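Local coordinates for protein catechol 1,2-dioxygenase (Acinetobacter sp., PDB 1DLT) that catalyses the intradiol ring cleavage of catechol by molecular oxygen to cis,cis-muconate, using one ferric iron per subunit, at residues 223-228 / 239-244. Residues are numbered along the deposited sequence; the frame is centred on the assembly and turned at random.
Sequences AHIHYF and TQINVA. With FE (Fe (III) ion), chain C; CAQ (catechol), chain D.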
loop_
_atom_site.group_PDB
_atom_site.type_symbol
_atom_site.label_atom_id
_atom_site.label_comp_id
_atom_site.label_asym_id
_atom_site.label_seq_id
_atom_site.Cartn_x
_atom_site.Cartn_y
_atom_site.Cartn_z
ATOM N N ALA A 223 15.232 -21.627 -9.599
ATOM C CA ALA A 223 14.413 -22.103 -10.715
ATOM C C ALA A 223 13.358 -23.047 -10.097
ATOM O O ALA A 223 13.693 -23.938 -9.302
ATOM C CB ALA A 223 15.278 -22.847 -11.726
ATOM N N HIS A 224 12.090 -22.836 -10.452
ATOM C CA HIS A 224 11.022 -23.635 -9.874
ATOM C C HIS A 224 9.818 -23.775 -10.794
ATOM O O HIS A 224 9.632 -23.011 -11.754
ATOM C CB HIS A 224 10.543 -23.016 -8.566
ATOM C CG HIS A 224 10.002 -21.642 -8.740
ATOM N ND1 HIS A 224 10.811 -20.551 -8.957
ATOM C CD2 HIS A 224 8.731 -21.196 -8.847
ATOM C CE1 HIS A 224 10.069 -19.486 -9.189
ATOM N NE2 HIS A 224 8.797 -19.854 -9.129
ATOM N N ILE A 225 8.997 -24.763 -10.467
ATOM C CA ILE A 225 7.809 -25.054 -11.244
ATOM C C ILE A 225 6.612 -25.152 -10.311
ATOM O O ILE A 225 6.649 -25.886 -9.326
ATOM C CB ILE A 225 7.973 -26.373 -12.007
ATOM C CG1 ILE A 225 9.211 -26.268 -12.905
ATOM C CG2 ILE A 225 6.695 -26.647 -12.844
ATOM C CD1 ILE A 225 9.612 -27.549 -13.685
ATOM N N HIS A 226 5.566 -24.409 -10.632
ATOM C CA HIS A 226 4.356 -24.360 -9.826
ATOM C C HIS A 226 3.364 -25.491 -10.147
ATOM O O HIS A 226 3.273 -25.948 -11.295
ATOM C CB HIS A 226 3.643 -23.037 -10.067
ATOM C CG HIS A 226 4.366 -21.844 -9.546
ATOM N ND1 HIS A 226 4.171 -21.362 -8.269
ATOM C CD2 HIS A 226 5.260 -21.018 -10.132
ATOM C CE1 HIS A 226 4.915 -20.282 -8.096
ATOM N NE2 HIS A 226 5.582 -20.055 -9.209
ATOM N N TYR A 227 2.615 -25.902 -9.123
ATOM C CA TYR A 227 1.600 -26.923 -9.250
ATOM C C TYR A 227 0.344 -26.593 -8.445
ATOM O O TYR A 227 0.418 -26.070 -7.344
ATOM C CB TYR A 227 2.051 -28.295 -8.683
ATOM C CG TYR A 227 3.007 -29.140 -9.484
ATOM C CD1 TYR A 227 4.382 -28.935 -9.414
ATOM C CD2 TYR A 227 2.534 -30.181 -10.278
ATOM C CE1 TYR A 227 5.264 -29.764 -10.112
ATOM C CE2 TYR A 227 3.404 -31.013 -10.982
ATOM C CZ TYR A 227 4.764 -30.798 -10.887
ATOM O OH TYR A 227 5.640 -31.642 -11.509
ATOM N N PHE A 228 -0.796 -26.917 -9.036
ATOM C CA PHE A 228 -2.093 -26.916 -8.375
ATOM C C PHE A 228 -2.552 -28.338 -8.729
ATOM O O PHE A 228 -2.439 -28.749 -9.896
ATOM C CB PHE A 228 -3.073 -26.011 -8.991
ATOM C CG PHE A 228 -3.189 -24.627 -8.437
ATOM C CD1 PHE A 228 -2.838 -24.300 -7.099
ATOM C CD2 PHE A 228 -3.731 -23.648 -9.229
ATOM C CE1 PHE A 228 -3.078 -22.968 -6.620
ATOM C CE2 PHE A 228 -3.967 -22.353 -8.769
ATOM C CZ PHE A 228 -3.643 -22.014 -7.458
ATOM N N THR A 239 1.551 -26.363 -4.496
ATOM C CA THR A 239 2.923 -26.634 -4.161
ATOM C C THR A 239 3.844 -26.237 -5.324
ATOM O O THR A 239 3.381 -25.650 -6.321
ATOM C CB THR A 239 3.114 -28.131 -3.763
ATOM O OG1 THR A 239 4.353 -28.254 -3.062
ATOM C CG2 THR A 239 3.166 -29.045 -4.997
ATOM N N GLN A 240 5.142 -26.506 -5.165
ATOM C CA GLN A 240 6.147 -26.195 -6.189
ATOM C C GLN A 240 7.286 -27.188 -6.060
ATOM O O GLN A 240 7.386 -27.891 -5.047
ATOM C CB GLN A 240 6.785 -24.836 -5.963
ATOM C CG GLN A 240 5.928 -23.608 -6.066
ATOM C CD GLN A 240 6.762 -22.374 -5.715
ATOM O OE1 GLN A 240 7.941 -22.341 -6.029
ATOM N NE2 GLN A 240 6.153 -21.360 -5.084
ATOM N N ILE A 241 8.132 -27.252 -7.088
ATOM C CA ILE A 241 9.343 -28.066 -7.038
ATOM C C ILE A 241 10.467 -27.132 -7.481
ATOM O O ILE A 241 10.240 -26.233 -8.305
ATOM C CB ILE A 241 9.282 -29.322 -7.908
ATOM C CG1 ILE A 241 8.996 -28.972 -9.368
ATOM C CG2 ILE A 241 8.285 -30.261 -7.299
ATOM C CD1 ILE A 241 8.872 -30.174 -10.289
ATOM N N ASN A 242 11.636 -27.293 -6.854
ATOM C CA ASN A 242 12.815 -26.478 -7.127
ATOM C C ASN A 242 13.798 -27.382 -7.820
ATOM O O ASN A 242 13.940 -28.535 -7.434
ATOM C CB ASN A 242 13.480 -26.000 -5.829
ATOM C CG ASN A 242 12.542 -25.258 -4.956
ATOM O OD1 ASN A 242 12.079 -24.185 -5.324
ATOM N ND2 ASN A 242 12.214 -25.826 -3.797
ATOM N N VAL A 243 14.472 -26.851 -8.837
ATOM C CA VAL A 243 15.470 -27.614 -9.563
ATOM C C VAL A 243 16.669 -27.744 -8.627
ATOM O O VAL A 243 17.203 -26.739 -8.115
ATOM C CB VAL A 243 15.886 -26.892 -10.879
ATOM C CG1 VAL A 243 16.946 -27.694 -11.579
ATOM C CG2 VAL A 243 14.649 -26.702 -11.792
ATOM N N ALA A 244 17.076 -28.984 -8.370
ATOM C CA ALA A 244 18.199 -29.207 -7.477
ATOM C C ALA A 244 19.484 -28.557 -8.030
ATOM O O ALA A 244 19.717 -28.483 -9.251
ATOM C CB ALA A 244 18.396 -30.733 -7.228
HETATM FE FE FE C . 7.018 -18.741 -9.555
HETATM C C1 CAQ D . 6.952 -14.956 -5.997
HETATM C C2 CAQ D . 6.786 -16.376 -5.998
HETATM C C3 CAQ D . 7.084 -17.104 -7.141
HETATM O O3 CAQ D . 6.921 -18.471 -7.148
HETATM C C4 CAQ D . 7.547 -16.469 -8.279
HETATM O O4 CAQ D . 7.840 -17.206 -9.398
HETATM C C5 CAQ D . 7.714 -15.101 -8.302
HETATM C C6 CAQ D . 7.410 -14.326 -7.133
HETATM O O HOH W 1 2.542 -22.744 -6.366
HETATM O O HOH W 2 5.887 -16.684 -8.943
#
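Gln240 lies beside His226 on the iron-facing side of a two-stranded antiparallel pairing, and its side chain, traced outward, touches both histidine ligands. Gln240 CB sits 3.5 Å from Ile225 O. With CG anti to the carbonyl carbon (chi1 -64°) and the chain extended beyond it, CG passes the His226 ring, 3.6 Å from ND1. The amide then parts: OE1 lies over one face of the His226 ring and reaches 3.1 Å from His224 CD2, while NE2 stands 3.4 Å from His226 CE1 and near catechol O3. The amide plane is turned 39° from the His224 ring and 45° from the His226 ring, so neither pair is a parallel stack. Hydrogen bonds from Arg221 to OE1 and from NE2 to Ile105 O fix the amide's rotation.

These strands, 224-230 and 237-243, form a hairpin in the beta-rich catalytic domain of the intradiol dioxygenases. Its His-X-His spacing sends both imidazoles to one face, where each NE2 binds iron(III); Tyr164 and a water complete the shell beside catechol O3 and O4. Tyr200, also an iron ligand of the enzyme, is not bound here, consistent with displacement by chelating catechol. His226 ND1 donates to another water 2.9 Å away, and His224 ND1 bonds Pro222 O, so the second nitrogen of each ring is also held.

On the reverse face, Ile241 CG1 packs against Ile225 CB, and Ile241 CD1 meets the edge of the Tyr227 ring, 3.6 Å from CE1. Five backbone hydrogen bonds set the register, including a reciprocal pair between Ile225 and Ile241; the Ile225 N to Ile241 O bond is 2.9 Å long.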